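PDB 4PSR: alpha-fucosidase GH29, which hydrolyses alpha-L-fucosidic linkages as a family 29 glycoside hydrolase, probably releasing alpha-1,6-linked fucose from the reducing-end N-acetylglucosamine of glycoproteins. Local coordinates for residues M164-A169 and D216-D221; P496-E501 and G516-L521; V544-K549 and L565-H570. All coordinates share one frame; numbering follows the deposited sequence.

Interaction 1. Residues M164-A169 and D216-D221; sequences MKLVIA and DHVQPD
Leu166 and Asp221 join two neighbouring parallel strands of the TIM barrel, 165-170 and 222-225, at the point where the beta-alpha-beta crossover through helix 200-218 returns to the barrel. Gln219, with positive phi, ends the helical run, and Pro220 and Asp221 lead the chain alongside Leu166.

The polar part centres on the Asp221 carboxylate. Leu166 N donates to the anti lone pair of Asp221 OD2, 2.9 Å away and nearly straight at 177°. In return Asp221 N makes a weak, bent bond to Leu166 O, with an angle of only 126°. Lys165 crosses the Asp221 side chain at about a right angle, laying its CD 3.5 Å from Asp221 CG, while its NZ stops 4.0 Å from Asp221 OD1. Two waters span this gap, each accepting from NZ and donating to OD1. Lys265 forms a salt bridge with the same OD1, and Trp23 offers Lys165 a cation-pi contact; the surrounding positive charges would be expected to favour ionised Asp221.

The apolar part joins Leu166 and Ile168 of the strand to Val218 at the helix end and Pro220 in the following loop. Leu166 CG is anti to the backbone N (chi1 179°); Leu166 CD2 lies 3.9 Å from Val218 CG2. Val218 CG2 also meets Ile168 CG1. Nearer still to Ile168 CG1 is Pro220 CB, at 3.8 Å.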
# COMPACT_ATOMS: atom_id res chain seq x y z
N MET A 164 -14.56 10.45 -0.57
CA MET A 164 -13.49 9.48 -0.63
C MET A 164 -14.04 8.15 -0.13
O MET A 164 -14.97 8.11 0.69
CB MET A 164 -12.29 9.92 0.23
CG MET A 164 -11.62 11.17 -0.28
SD MET A 164 -10.27 11.78 0.71
CE MET A 164 -11.14 12.35 2.16
N LYS A 165 -13.48 7.07 -0.63
CA LYS A 165 -13.73 5.74 -0.08
C LYS A 165 -13.11 5.65 1.31
O LYS A 165 -12.11 6.32 1.61
CB LYS A 165 -13.15 4.66 -1.01
CG LYS A 165 -13.81 4.59 -2.39
CD LYS A 165 -14.92 3.57 -2.43
CE LYS A 165 -15.53 3.40 -3.82
NZ LYS A 165 -16.59 2.36 -3.77
N LEU A 166 -13.67 4.80 2.15
CA LEU A 166 -13.25 4.67 3.53
C LEU A 166 -12.39 3.42 3.74
O LEU A 166 -12.84 2.28 3.47
CB LEU A 166 -14.47 4.58 4.46
CG LEU A 166 -14.19 4.42 5.96
CD1 LEU A 166 -13.51 5.61 6.54
CD2 LEU A 166 -15.48 4.12 6.72
N VAL A 167 -11.17 3.65 4.24
CA VAL A 167 -10.33 2.57 4.75
C VAL A 167 -10.32 2.61 6.27
O VAL A 167 -10.26 3.69 6.88
CB VAL A 167 -8.87 2.61 4.18
CG1 VAL A 167 -8.19 3.95 4.43
CG2 VAL A 167 -8.03 1.46 4.73
N ILE A 168 -10.37 1.42 6.87
CA ILE A 168 -10.21 1.26 8.32
C ILE A 168 -9.06 0.29 8.56
O ILE A 168 -9.09 -0.82 8.00
CB ILE A 168 -11.50 0.73 8.99
CG1 ILE A 168 -12.67 1.73 8.83
CG2 ILE A 168 -11.24 0.41 10.47
CD1 ILE A 168 -12.55 3.01 9.65
N ALA A 169 -8.08 0.69 9.36
CA ALA A 169 -6.96 -0.19 9.73
C ALA A 169 -7.17 -0.80 11.10
O ALA A 169 -7.53 -0.13 12.08
CB ALA A 169 -5.62 0.57 9.65
N ASP A 216 -19.99 -3.26 10.63
CA ASP A 216 -21.41 -2.94 10.58
C ASP A 216 -21.65 -1.47 10.97
O ASP A 216 -22.61 -0.85 10.51
CB ASP A 216 -22.22 -3.87 11.50
CG ASP A 216 -22.40 -5.29 10.93
OD1 ASP A 216 -22.36 -5.49 9.70
OD2 ASP A 216 -22.63 -6.19 11.76
N HIS A 217 -20.77 -0.91 11.79
CA HIS A 217 -20.91 0.47 12.30
C HIS A 217 -20.57 1.52 11.26
O HIS A 217 -21.23 2.55 11.18
CB HIS A 217 -19.98 0.61 13.52
CG HIS A 217 -20.15 1.86 14.33
ND1 HIS A 217 -21.36 2.24 14.89
CD2 HIS A 217 -19.24 2.75 14.78
CE1 HIS A 217 -21.18 3.33 15.61
NE2 HIS A 217 -19.90 3.66 15.56
N VAL A 218 -19.55 1.28 10.44
CA VAL A 218 -19.08 2.30 9.49
C VAL A 218 -19.02 1.85 8.03
O VAL A 218 -18.73 2.66 7.15
CB VAL A 218 -17.73 2.97 9.91
CG1 VAL A 218 -17.87 3.58 11.26
CG2 VAL A 218 -16.54 1.98 9.84
N GLN A 219 -19.35 0.59 7.75
CA GLN A 219 -19.39 0.09 6.37
C GLN A 219 -18.14 0.43 5.53
O GLN A 219 -18.24 1.04 4.44
CB GLN A 219 -20.68 0.51 5.65
CG GLN A 219 -21.95 0.08 6.40
CD GLN A 219 -23.24 0.37 5.62
OE1 GLN A 219 -23.21 0.91 4.51
NE2 GLN A 219 -24.39 0.03 6.23
N PRO A 220 -16.96 0.02 6.00
CA PRO A 220 -15.73 0.36 5.28
C PRO A 220 -15.62 -0.26 3.89
O PRO A 220 -16.06 -1.40 3.67
CB PRO A 220 -14.63 -0.22 6.17
CG PRO A 220 -15.30 -1.36 6.88
CD PRO A 220 -16.72 -0.94 7.10
N ASP A 221 -15.05 0.50 2.97
CA ASP A 221 -14.72 0.02 1.64
C ASP A 221 -13.48 -0.86 1.63
O ASP A 221 -13.36 -1.74 0.77
CB ASP A 221 -14.55 1.22 0.72
CG ASP A 221 -15.81 2.04 0.64
OD1 ASP A 221 -16.83 1.49 0.14
OD2 ASP A 221 -15.82 3.19 1.12
O HOH W 1 -16.54 0.05 -2.19
O HOH W 2 -18.40 3.24 -1.41

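Interaction 2. Residues P496-E501 and G516-L521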
# COMPACT_ATOMS: atom_id res chain seq x y z
N PRO A 496 3.55 -0.78 -28.50
CA PRO A 496 4.43 -1.89 -28.89
C PRO A 496 4.95 -2.70 -27.70
O PRO A 496 5.10 -2.15 -26.60
CB PRO A 496 5.61 -1.18 -29.57
CG PRO A 496 5.11 0.13 -29.97
CD PRO A 496 4.04 0.51 -29.00
N VAL A 497 5.23 -3.98 -27.93
CA VAL A 497 5.76 -4.86 -26.89
C VAL A 497 7.28 -4.85 -26.92
O VAL A 497 7.91 -5.37 -27.86
CB VAL A 497 5.24 -6.29 -27.04
CG1 VAL A 497 5.79 -7.19 -25.92
CG2 VAL A 497 3.72 -6.27 -27.03
N PRO A 498 7.91 -4.25 -25.91
CA PRO A 498 9.36 -4.18 -25.94
C PRO A 498 10.03 -5.53 -25.67
O PRO A 498 9.49 -6.42 -24.99
CB PRO A 498 9.67 -3.19 -24.82
CG PRO A 498 8.54 -3.40 -23.84
CD PRO A 498 7.35 -3.66 -24.68
N GLN A 499 11.24 -5.68 -26.22
CA GLN A 499 12.09 -6.79 -25.90
C GLN A 499 13.10 -6.37 -24.82
O GLN A 499 13.96 -5.54 -25.06
CB GLN A 499 12.85 -7.26 -27.15
CG GLN A 499 13.57 -8.57 -26.96
CD GLN A 499 12.62 -9.74 -26.78
OE1 GLN A 499 11.51 -9.75 -27.32
NE2 GLN A 499 13.03 -10.73 -26.00
N PRO A 500 12.99 -6.93 -23.60
CA PRO A 500 13.96 -6.56 -22.57
C PRO A 500 15.39 -6.92 -22.95
O PRO A 500 15.57 -7.91 -23.68
CB PRO A 500 13.52 -7.40 -21.36
CG PRO A 500 12.07 -7.65 -21.60
CD PRO A 500 11.96 -7.85 -23.09
N GLU A 501 16.37 -6.18 -22.45
CA GLU A 501 17.78 -6.49 -22.72
C GLU A 501 18.10 -7.90 -22.29
O GLU A 501 18.74 -8.66 -23.02
CB GLU A 501 18.74 -5.51 -22.03
CG GLU A 501 20.20 -5.77 -22.44
CD GLU A 501 21.22 -4.98 -21.65
OE1 GLU A 501 20.84 -4.30 -20.68
OE2 GLU A 501 22.42 -5.05 -22.01
N GLY A 516 0.95 -9.09 -26.75
CA GLY A 516 2.14 -9.60 -26.11
C GLY A 516 2.40 -9.03 -24.73
O GLY A 516 1.84 -8.01 -24.35
N VAL A 517 3.31 -9.70 -24.03
CA VAL A 517 3.72 -9.32 -22.68
C VAL A 517 5.24 -9.44 -22.62
O VAL A 517 5.80 -10.50 -22.93
CB VAL A 517 3.09 -10.23 -21.61
CG1 VAL A 517 3.60 -9.87 -20.21
CG2 VAL A 517 1.57 -10.13 -21.66
N ALA A 518 5.91 -8.36 -22.23
CA ALA A 518 7.35 -8.39 -21.94
C ALA A 518 7.60 -8.93 -20.52
O ALA A 518 6.81 -8.65 -19.60
CB ALA A 518 7.94 -7.03 -22.11
N LEU A 519 8.65 -9.72 -20.38
CA LEU A 519 9.02 -10.35 -19.10
C LEU A 519 10.48 -10.08 -18.74
O LEU A 519 11.39 -10.30 -19.54
CB LEU A 519 8.79 -11.86 -19.17
CG LEU A 519 7.38 -12.33 -19.51
CD1 LEU A 519 7.35 -13.86 -19.71
CD2 LEU A 519 6.37 -11.91 -18.45
N ALA A 520 10.71 -9.62 -17.52
CA ALA A 520 12.06 -9.51 -16.99
C ALA A 520 12.57 -10.90 -16.58
O ALA A 520 11.87 -11.90 -16.78
CB ALA A 520 12.07 -8.57 -15.79
N LEU A 521 13.77 -10.98 -16.00
CA LEU A 521 14.19 -12.19 -15.34
C LEU A 521 13.28 -12.40 -14.13
O LEU A 521 13.00 -11.45 -13.41
CB LEU A 521 15.65 -12.09 -14.89
CG LEU A 521 16.71 -11.78 -15.94
CD1 LEU A 521 18.09 -11.85 -15.29
CD2 LEU A 521 16.63 -12.76 -17.09
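Pro500 O, on the residue whose ring touches the Leu519 carbonyl and Ala518 CB, accepts a hydrogen bond from Ser545 OG, and Gln499 NE2 gives a second one to the same hydroxyl oxygen. This grip ties the proline-rich linker 496-501 to a four-stranded antiparallel sheet in the C-terminal part of the chain, in which 516-519 is an outermost strand. The linker runs extended, only 19° from the direction of 516-519, but it does not join the sheet as another strand: the nearest CA atoms, Val497 CA and Gly516 CA, are 6.0 Å apart, and the contact rests on van der Waals packing.

Ala518 is the middle of that packing. Its CB rises from the strand toward the linker and lies 3.3 Å from Pro498 O, its closest neighbour there, with CG of Pro498 at 4.1 Å and CG of Pro500 at 4.2 Å. The methyl is thus touched by the CG corners of two proline rings, from directions about a right angle apart.

Val497 covers the beginning of the strand. With CG1 anti to its backbone N (chi1 -179°), this methyl faces Ala518 N at 3.9 Å, while CG2 settles over Gly516, 3.8 Å from its CA; having no side chain, the glycine leaves room for it. Val497 also touches Ala505 and Phe507 of the adjoining strand, whereas Val517 and Leu519 point away from the linker and pack on helix 526-532.

At the other end of the contact, Pro500 CG closes to 3.4 Å from the carbonyl oxygen of Leu519.

Interaction 3. Residues V544-K549 and L565-H570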
# COMPACT_ATOMS: atom_id res chain seq x y z
N VAL A 544 13.09 -14.87 -26.88
CA VAL A 544 13.99 -14.91 -25.74
C VAL A 544 15.21 -14.05 -26.08
O VAL A 544 15.81 -14.19 -27.15
CB VAL A 544 14.42 -16.36 -25.44
CG1 VAL A 544 15.46 -16.39 -24.30
CG2 VAL A 544 13.21 -17.23 -25.10
N SER A 545 15.59 -13.13 -25.20
CA SER A 545 16.73 -12.27 -25.49
C SER A 545 18.05 -13.03 -25.44
O SER A 545 18.17 -14.09 -24.82
CB SER A 545 16.77 -11.11 -24.48
OG SER A 545 15.57 -10.37 -24.53
N ASP A 546 19.05 -12.46 -26.11
CA ASP A 546 20.42 -12.94 -25.99
C ASP A 546 20.79 -12.94 -24.51
O ASP A 546 20.28 -12.13 -23.75
CB ASP A 546 21.38 -12.02 -26.75
CG ASP A 546 21.35 -12.26 -28.26
OD1 ASP A 546 20.71 -13.22 -28.71
OD2 ASP A 546 22.03 -11.49 -28.95
N GLY A 547 21.65 -13.88 -24.13
CA GLY A 547 22.11 -13.99 -22.75
C GLY A 547 21.05 -14.50 -21.78
O GLY A 547 21.25 -14.49 -20.57
N THR A 548 19.94 -14.99 -22.31
CA THR A 548 18.79 -15.41 -21.50
C THR A 548 18.29 -16.78 -21.94
O THR A 548 18.51 -17.20 -23.08
CB THR A 548 17.63 -14.39 -21.64
OG1 THR A 548 18.14 -13.05 -21.64
CG2 THR A 548 16.60 -14.53 -20.54
N LYS A 549 17.65 -17.50 -21.03
CA LYS A 549 16.86 -18.67 -21.38
C LYS A 549 15.49 -18.57 -20.74
O LYS A 549 15.31 -17.86 -19.73
CB LYS A 549 17.56 -19.97 -20.98
CG LYS A 549 17.78 -20.16 -19.50
CD LYS A 549 18.38 -21.52 -19.22
CE LYS A 549 18.79 -21.68 -17.76
NZ LYS A 549 19.40 -23.00 -17.50
N LEU A 565 14.16 -23.00 -23.52
CA LEU A 565 14.37 -22.33 -24.81
C LEU A 565 15.47 -21.30 -24.69
O LEU A 565 15.47 -20.48 -23.76
CB LEU A 565 13.08 -21.65 -25.27
CG LEU A 565 11.87 -22.56 -25.48
CD1 LEU A 565 10.60 -21.73 -25.67
CD2 LEU A 565 12.11 -23.46 -26.69
N SER A 566 16.42 -21.33 -25.62
CA SER A 566 17.51 -20.38 -25.64
C SER A 566 17.14 -19.13 -26.47
O SER A 566 16.00 -18.99 -26.95
CB SER A 566 18.78 -21.03 -26.19
OG SER A 566 18.55 -21.56 -27.49
N ALA A 567 18.10 -18.24 -26.62
CA ALA A 567 17.88 -16.97 -27.30
C ALA A 567 17.34 -17.16 -28.72
O ALA A 567 17.83 -18.00 -29.48
CB ALA A 567 19.15 -16.17 -27.34
N GLY A 568 16.34 -16.36 -29.07
CA GLY A 568 15.73 -16.38 -30.39
C GLY A 568 14.22 -16.40 -30.32
O GLY A 568 13.64 -16.33 -29.24
N GLU A 569 13.59 -16.53 -31.48
CA GLU A 569 12.15 -16.68 -31.58
C GLU A 569 11.75 -18.15 -31.69
O GLU A 569 12.40 -18.93 -32.41
CB GLU A 569 11.65 -15.90 -32.79
CG GLU A 569 11.99 -14.43 -32.73
CD GLU A 569 11.50 -13.65 -33.93
OE1 GLU A 569 10.86 -14.25 -34.82
OE2 GLU A 569 11.76 -12.43 -33.98
N HIS A 570 10.68 -18.52 -31.00
CA HIS A 570 10.19 -19.90 -30.94
C HIS A 570 8.68 -19.97 -31.01
O HIS A 570 7.99 -19.24 -30.31
CB HIS A 570 10.59 -20.55 -29.61
CG HIS A 570 12.05 -20.52 -29.33
ND1 HIS A 570 12.91 -21.50 -29.77
CD2 HIS A 570 12.81 -19.62 -28.65
CE1 HIS A 570 14.14 -21.20 -29.37
NE2 HIS A 570 14.10 -20.07 -28.69
O HOH W 3 20.50 -18.15 -24.83
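Val544 pairs with Gly568 as an antiparallel hydrogen-bonded pair: Val544 N reaches Gly568 O at 2.8 Å and Gly568 N reaches Val544 O at 2.9 Å. The Val544 side chain packs on the Leu565-Ser566 backbone, its CB 3.4 Å from Ser566 O. Ser566 O itself accepts a hydrogen bond from His570 NE2, nearly in the ring plane, while Leu565 CD2 lies over one face of the imidazole, toward its rim.

Ser545 opens a type II turn that closes at Thr548, with Gly547 at positive phi. Ala567 CB fits against the turn's start, 3.4 Å from Ser545 O and 3.6 Å from Asp546 OD1. Thr548 OG1 bonds back to Asp546 O from above the carbonyl plane. A water accepts from Ala567 N and donates to Thr548 O, linking the two segments beside the turn. Finally, Lys549 CA makes a CA-H...O contact of 3.3 Å with Leu565 O.

Both segments pass from one sheet to another here: 541-544 and 568-571 are neighbours in one antiparallel sheet, 548-553 and 562-565 in the next, and Lys549 stands beside Ser583 of strand 579-584.

Overall arrangement
Interaction 1 is a buried contact within the catalytic barrel, whereas interactions 2 and 3 are partly buried and lie together on the opposite side of the chain's centre, their own centres about 12 Å apart. The latter two reach the same antiparallel sheet: 496-501 runs over a face of this sheet at its outermost strand 516-519, and 565-570 contributes the other outermost strand. Ser545 belongs to interaction 3, yet its hydroxyl serves interaction 2, and Leu521 packs on Thr548. Chemistry follows place: interaction 1 combines a carboxylate-backbone bond with apolar barrel-helix packing, interaction 2 is van der Waals contact of prolines with a strand, and interaction 3 relies on backbone pairing and a bridging water.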